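Local coordinates for protein PHO85 cyclin PHO80 (Saccharomyces cerevisiae, PDB 2PMI) that serves as the cyclin partner of the cyclin-dependent kinase PHO85, keeping phosphate-starvation-responsive genes repressed when phosphate is plentiful, at residues Arg41-Ser53 / Ile102-Ser116. Residues are numbered along the deposited sequence; the frame is centred on the assembly and turned at random.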
loop_
_atom_site.group_PDB
_atom_site.type_symbol
_atom_site.label_atom_id
_atom_site.label_comp_id
_atom_site.label_asym_id
_atom_site.label_seq_id
_atom_site.Cartn_x
_atom_site.Cartn_y
_atom_site.Cartn_z
ATOM N N ARG B 41 -6.712 15.148 -23.821
ATOM C CA ARG B 41 -6.210 16.285 -24.581
ATOM C C ARG B 41 -4.691 16.238 -24.550
ATOM O O ARG B 41 -4.030 16.193 -25.589
ATOM C CB ARG B 41 -6.692 17.603 -23.968
ATOM C CG ARG B 41 -8.166 17.909 -24.184
ATOM C CD ARG B 41 -8.545 19.204 -23.465
ATOM N NE ARG B 41 -9.826 19.750 -23.917
ATOM C CZ ARG B 41 -10.361 20.876 -23.451
ATOM N NH1 ARG B 41 -9.730 21.583 -22.514
ATOM N NH2 ARG B 41 -11.521 21.309 -23.931
ATOM N N MET B 42 -4.146 16.247 -23.344
ATOM C CA MET B 42 -2.710 16.195 -23.170
ATOM C C MET B 42 -2.130 15.027 -23.962
ATOM O O MET B 42 -1.089 15.151 -24.612
ATOM C CB MET B 42 -2.384 16.007 -21.693
ATOM C CG MET B 42 -0.908 15.907 -21.415
ATOM S SD MET B 42 -0.102 17.419 -21.927
ATOM C CE MET B 42 -0.529 18.448 -20.534
ATOM N N LEU B 43 -2.826 13.898 -23.903
ATOM C CA LEU B 43 -2.403 12.672 -24.558
ATOM C C LEU B 43 -2.293 12.731 -26.089
ATOM O O LEU B 43 -1.399 12.112 -26.666
ATOM C CB LEU B 43 -3.340 11.537 -24.147
ATOM C CG LEU B 43 -2.626 10.214 -23.896
ATOM C CD1 LEU B 43 -1.718 10.380 -22.702
ATOM C CD2 LEU B 43 -3.633 9.098 -23.664
ATOM N N VAL B 44 -3.202 13.443 -26.761
ATOM C CA VAL B 44 -3.118 13.534 -28.219
ATOM C C VAL B 44 -2.160 14.642 -28.581
ATOM O O VAL B 44 -1.691 14.723 -29.710
ATOM C CB VAL B 44 -4.473 13.832 -28.889
ATOM C CG1 VAL B 44 -5.363 12.640 -28.776
ATOM C CG2 VAL B 44 -5.115 15.023 -28.261
ATOM N N SER B 45 -1.875 15.498 -27.611
ATOM C CA SER B 45 -0.959 16.601 -27.819
ATOM C C SER B 45 0.449 16.019 -27.893
ATOM O O SER B 45 1.233 16.372 -28.771
ATOM C CB SER B 45 -1.072 17.599 -26.665
ATOM O OG SER B 45 -0.140 18.656 -26.800
ATOM N N LEU B 46 0.761 15.115 -26.973
ATOM C CA LEU B 46 2.068 14.485 -26.962
ATOM C C LEU B 46 2.175 13.609 -28.198
ATOM O O LEU B 46 3.266 13.366 -28.707
ATOM C CB LEU B 46 2.229 13.599 -25.732
ATOM C CG LEU B 46 2.266 14.236 -24.352
ATOM C CD1 LEU B 46 2.411 13.123 -23.339
ATOM C CD2 LEU B 46 3.424 15.201 -24.232
ATOM N N ILE B 47 1.042 13.116 -28.679
ATOM C CA ILE B 47 1.076 12.261 -29.847
ATOM C C ILE B 47 1.354 13.076 -31.091
ATOM O O ILE B 47 2.103 12.654 -31.981
ATOM C CB ILE B 47 -0.229 11.468 -29.966
ATOM C CG1 ILE B 47 -0.197 10.341 -28.927
ATOM C CG2 ILE B 47 -0.401 10.918 -31.375
ATOM C CD1 ILE B 47 -1.493 9.610 -28.754
ATOM N N ALA B 48 0.765 14.261 -31.135
ATOM C CA ALA B 48 0.963 15.164 -32.252
ATOM C C ALA B 48 2.450 15.517 -32.328
ATOM O O ALA B 48 3.121 15.242 -33.323
ATOM C CB ALA B 48 0.136 16.418 -32.042
ATOM N N ILE B 49 2.954 16.111 -31.252
ATOM C CA ILE B 49 4.343 16.538 -31.165
ATOM C C ILE B 49 5.371 15.422 -31.319
ATOM O O ILE B 49 6.412 15.613 -31.933
ATOM C CB ILE B 49 4.600 17.273 -29.827
ATOM C CG1 ILE B 49 3.690 18.498 -29.723
ATOM C CG2 ILE B 49 6.045 17.712 -29.739
ATOM C CD1 ILE B 49 3.930 19.325 -28.498
ATOM N N ASN B 50 5.087 14.255 -30.765
ATOM C CA ASN B 50 6.030 13.147 -30.861
ATOM C C ASN B 50 6.099 12.590 -32.281
ATOM O O ASN B 50 7.079 11.954 -32.669
ATOM C CB ASN B 50 5.640 12.042 -29.868
ATOM C CG ASN B 50 6.495 12.057 -28.604
ATOM O OD1 ASN B 50 6.910 13.118 -28.115
ATOM N ND2 ASN B 50 6.749 10.872 -28.062
ATOM N N GLU B 51 5.053 12.827 -33.058
ATOM C CA GLU B 51 5.036 12.343 -34.423
ATOM C C GLU B 51 5.451 13.459 -35.343
ATOM O O GLU B 51 5.764 13.235 -36.504
ATOM C CB GLU B 51 3.651 11.828 -34.783
ATOM C CG GLU B 51 3.426 10.412 -34.304
ATOM C CD GLU B 51 2.005 9.948 -34.482
ATOM O OE1 GLU B 51 1.749 8.755 -34.211
ATOM O OE2 GLU B 51 1.151 10.769 -34.883
ATOM N N ASN B 52 5.454 14.673 -34.812
ATOM C CA ASN B 52 5.869 15.838 -35.576
ATOM C C ASN B 52 7.338 15.630 -35.934
ATOM O O ASN B 52 7.878 16.302 -36.813
ATOM C CB ASN B 52 5.702 17.100 -34.723
ATOM C CG ASN B 52 6.518 18.270 -35.239
ATOM O OD1 ASN B 52 6.294 18.766 -36.351
ATOM N ND2 ASN B 52 7.475 18.718 -34.429
ATOM N N SER B 53 7.968 14.675 -35.251
ATOM C CA SER B 53 9.372 14.347 -35.480
ATOM C C SER B 53 9.543 13.008 -36.205
ATOM O O SER B 53 9.588 11.944 -35.584
ATOM C CB SER B 53 10.115 14.319 -34.143
ATOM O OG SER B 53 9.910 15.539 -33.447
ATOM N N ILE B 102 3.329 7.623 -18.274
ATOM C CA ILE B 102 3.840 7.880 -19.611
ATOM C C ILE B 102 5.265 8.398 -19.477
ATOM O O ILE B 102 6.195 7.860 -20.083
ATOM C CB ILE B 102 2.997 8.938 -20.332
ATOM C CG1 ILE B 102 1.610 8.378 -20.598
ATOM C CG2 ILE B 102 3.653 9.342 -21.652
ATOM C CD1 ILE B 102 0.685 9.378 -21.210
ATOM N N ASP B 103 5.427 9.447 -18.677
ATOM C CA ASP B 103 6.733 10.031 -18.449
ATOM C C ASP B 103 7.638 8.989 -17.803
ATOM O O ASP B 103 8.863 9.082 -17.910
ATOM C CB ASP B 103 6.629 11.267 -17.547
ATOM C CG ASP B 103 6.175 12.520 -18.301
ATOM O OD1 ASP B 103 5.624 12.388 -19.420
ATOM O OD2 ASP B 103 6.360 13.642 -17.764
ATOM N N LEU B 104 7.052 7.992 -17.137
ATOM C CA LEU B 104 7.879 6.973 -16.499
ATOM C C LEU B 104 8.385 5.954 -17.497
ATOM O O LEU B 104 9.531 5.547 -17.425
ATOM C CB LEU B 104 7.139 6.226 -15.384
ATOM C CG LEU B 104 8.048 5.137 -14.761
ATOM C CD1 LEU B 104 8.836 5.738 -13.596
ATOM C CD2 LEU B 104 7.235 3.943 -14.277
ATOM N N LEU B 105 7.524 5.525 -18.412
ATOM C CA LEU B 105 7.915 4.545 -19.410
ATOM C C LEU B 105 8.790 5.198 -20.490
ATOM O O LEU B 105 9.821 4.630 -20.871
ATOM C CB LEU B 105 6.684 3.903 -20.040
ATOM C CG LEU B 105 6.924 2.580 -20.773
ATOM C CD1 LEU B 105 7.481 1.586 -19.781
ATOM C CD2 LEU B 105 5.633 2.032 -21.396
ATOM N N GLN B 106 8.408 6.387 -20.972
ATOM C CA GLN B 106 9.212 7.068 -21.998
ATOM C C GLN B 106 10.643 7.253 -21.521
ATOM O O GLN B 106 11.563 7.309 -22.329
ATOM C CB GLN B 106 8.650 8.457 -22.370
ATOM C CG GLN B 106 7.342 8.455 -23.177
ATOM C CD GLN B 106 7.118 9.722 -24.021
ATOM O OE1 GLN B 106 7.416 10.852 -23.604
ATOM N NE2 GLN B 106 6.571 9.526 -25.214
ATOM N N THR B 107 10.829 7.349 -20.210
ATOM C CA THR B 107 12.163 7.541 -19.645
ATOM C C THR B 107 12.972 6.261 -19.435
ATOM O O THR B 107 14.187 6.268 -19.614
ATOM C CB THR B 107 12.104 8.308 -18.276
ATOM O OG1 THR B 107 11.929 9.717 -18.504
ATOM C CG2 THR B 107 13.376 8.089 -17.470
ATOM N N VAL B 108 12.322 5.160 -19.086
ATOM C CA VAL B 108 13.059 3.927 -18.797
ATOM C C VAL B 108 12.891 2.780 -19.789
ATOM O O VAL B 108 13.208 1.613 -19.503
ATOM C CB VAL B 108 12.705 3.435 -17.376
ATOM C CG1 VAL B 108 13.003 4.544 -16.370
ATOM C CG2 VAL B 108 11.222 3.021 -17.303
ATOM N N TYR B 109 12.378 3.125 -20.957
ATOM C CA TYR B 109 12.166 2.163 -22.016
ATOM C C TYR B 109 12.347 2.956 -23.302
ATOM O O TYR B 109 11.374 3.433 -23.901
ATOM C CB TYR B 109 10.755 1.580 -21.943
ATOM C CG TYR B 109 10.517 0.471 -22.945
ATOM C CD1 TYR B 109 11.582 -0.242 -23.470
ATOM C CD2 TYR B 109 9.234 0.115 -23.348
ATOM C CE1 TYR B 109 11.385 -1.267 -24.357
ATOM C CE2 TYR B 109 9.038 -0.922 -24.243
ATOM C CZ TYR B 109 10.128 -1.602 -24.738
ATOM O OH TYR B 109 9.991 -2.636 -25.620
ATOM N N PRO B 110 13.608 3.127 -23.733
ATOM C CA PRO B 110 13.903 3.877 -24.951
ATOM C C PRO B 110 12.984 3.589 -26.129
ATOM O O PRO B 110 12.420 4.524 -26.705
ATOM C CB PRO B 110 15.380 3.543 -25.218
ATOM C CG PRO B 110 15.637 2.302 -24.390
ATOM C CD PRO B 110 14.841 2.554 -23.165
ATOM N N ASP B 111 12.812 2.314 -26.484
ATOM C CA ASP B 111 11.934 1.972 -27.611
ATOM C C ASP B 111 10.514 2.532 -27.487
ATOM O O ASP B 111 9.952 3.014 -28.457
ATOM C CB ASP B 111 11.864 0.460 -27.789
ATOM C CG ASP B 111 13.120 -0.109 -28.408
ATOM O OD1 ASP B 111 13.282 -1.350 -28.403
ATOM O OD2 ASP B 111 13.944 0.688 -28.907
ATOM N N PHE B 112 9.940 2.472 -26.292
ATOM C CA PHE B 112 8.597 2.988 -26.075
ATOM C C PHE B 112 8.446 4.481 -26.293
ATOM O O PHE B 112 9.069 5.279 -25.606
ATOM C CB PHE B 112 8.102 2.709 -24.662
ATOM C CG PHE B 112 6.776 3.353 -24.382
ATOM C CD1 PHE B 112 5.632 2.943 -25.077
ATOM C CD2 PHE B 112 6.681 4.449 -23.524
ATOM C CE1 PHE B 112 4.423 3.623 -24.932
ATOM C CE2 PHE B 112 5.465 5.137 -23.375
ATOM C CZ PHE B 112 4.339 4.723 -24.081
ATOM N N THR B 113 7.582 4.863 -27.218
ATOM C CA THR B 113 7.364 6.277 -27.461
ATOM C C THR B 113 5.892 6.543 -27.704
ATOM O O THR B 113 5.292 5.973 -28.610
ATOM C CB THR B 113 8.158 6.758 -28.656
ATOM O OG1 THR B 113 9.546 6.433 -28.461
ATOM C CG2 THR B 113 7.979 8.266 -28.817
ATOM N N LEU B 114 5.309 7.406 -26.881
ATOM C CA LEU B 114 3.895 7.704 -27.002
ATOM C C LEU B 114 3.581 8.353 -28.334
ATOM O O LEU B 114 4.007 9.474 -28.616
ATOM C CB LEU B 114 3.437 8.622 -25.864
ATOM C CG LEU B 114 1.970 9.072 -25.898
ATOM C CD1 LEU B 114 1.066 7.863 -25.799
ATOM C CD2 LEU B 114 1.692 10.038 -24.761
ATOM N N ASN B 115 2.849 7.632 -29.164
ATOM C CA ASN B 115 2.446 8.163 -30.446
ATOM C C ASN B 115 1.136 7.468 -30.775
ATOM O O ASN B 115 0.819 6.416 -30.198
ATOM C CB ASN B 115 3.510 7.895 -31.521
ATOM C CG ASN B 115 3.726 6.413 -31.791
ATOM O OD1 ASN B 115 2.822 5.703 -32.212
ATOM N ND2 ASN B 115 4.938 5.949 -31.559
ATOM N N SER B 116 0.374 8.056 -31.688
ATOM C CA SER B 116 -0.905 7.488 -32.057
ATOM C C SER B 116 -0.770 6.129 -32.710
ATOM O O SER B 116 -1.257 5.918 -33.815
ATOM C CB SER B 116 -1.654 8.426 -32.995
ATOM O OG SER B 116 -1.101 8.384 -34.284
#
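Leu114, in the loop that follows helix 92-108, drives its branched end between Leu46 and Ile47 of helix 32-51. CG stands anti to the backbone N (chi1 177°), which carries the branches toward the helix. From CB the Leu114 chain runs to CG, which meets Ile47 CG1 at 3.9 Å; CD1 brushes that same CG1, and CD2 lies 3.5 Å from Leu46 CD1, near Leu46 CB and Leu43 CD1. The leucine's forked end suits this place because it can touch several helix side chains at once. Ile102 adds apolar surface at the same patch, its CG2 4.3 Å from Leu46 CD1, and Ala119 of helix 119-134 touches both Ile47 and Leu114.

Polar groups take over toward the end of helix 32-51. Asn50, short enough for a carbonyl close to the helix, gives Leu114 O a weak, bent hydrogen bond from ND2 (3.1 Å, N-H...O 124°). The longer Glu51, extended beyond CG, carries its carboxylate out to the loop, where the short Ser116 hydroxyl OG donates to the syn lone pair of OE1 (2.9 Å). The axes of helix segments 41-51 and 102-108 come no closer than 13.7 Å, leaving the loop to bridge these helices of the cyclin fold: greasy branches give the buried part its cohesion, while one side-chain bond and one weak bond to a carbonyl tie the loop to the helix's more exposed end.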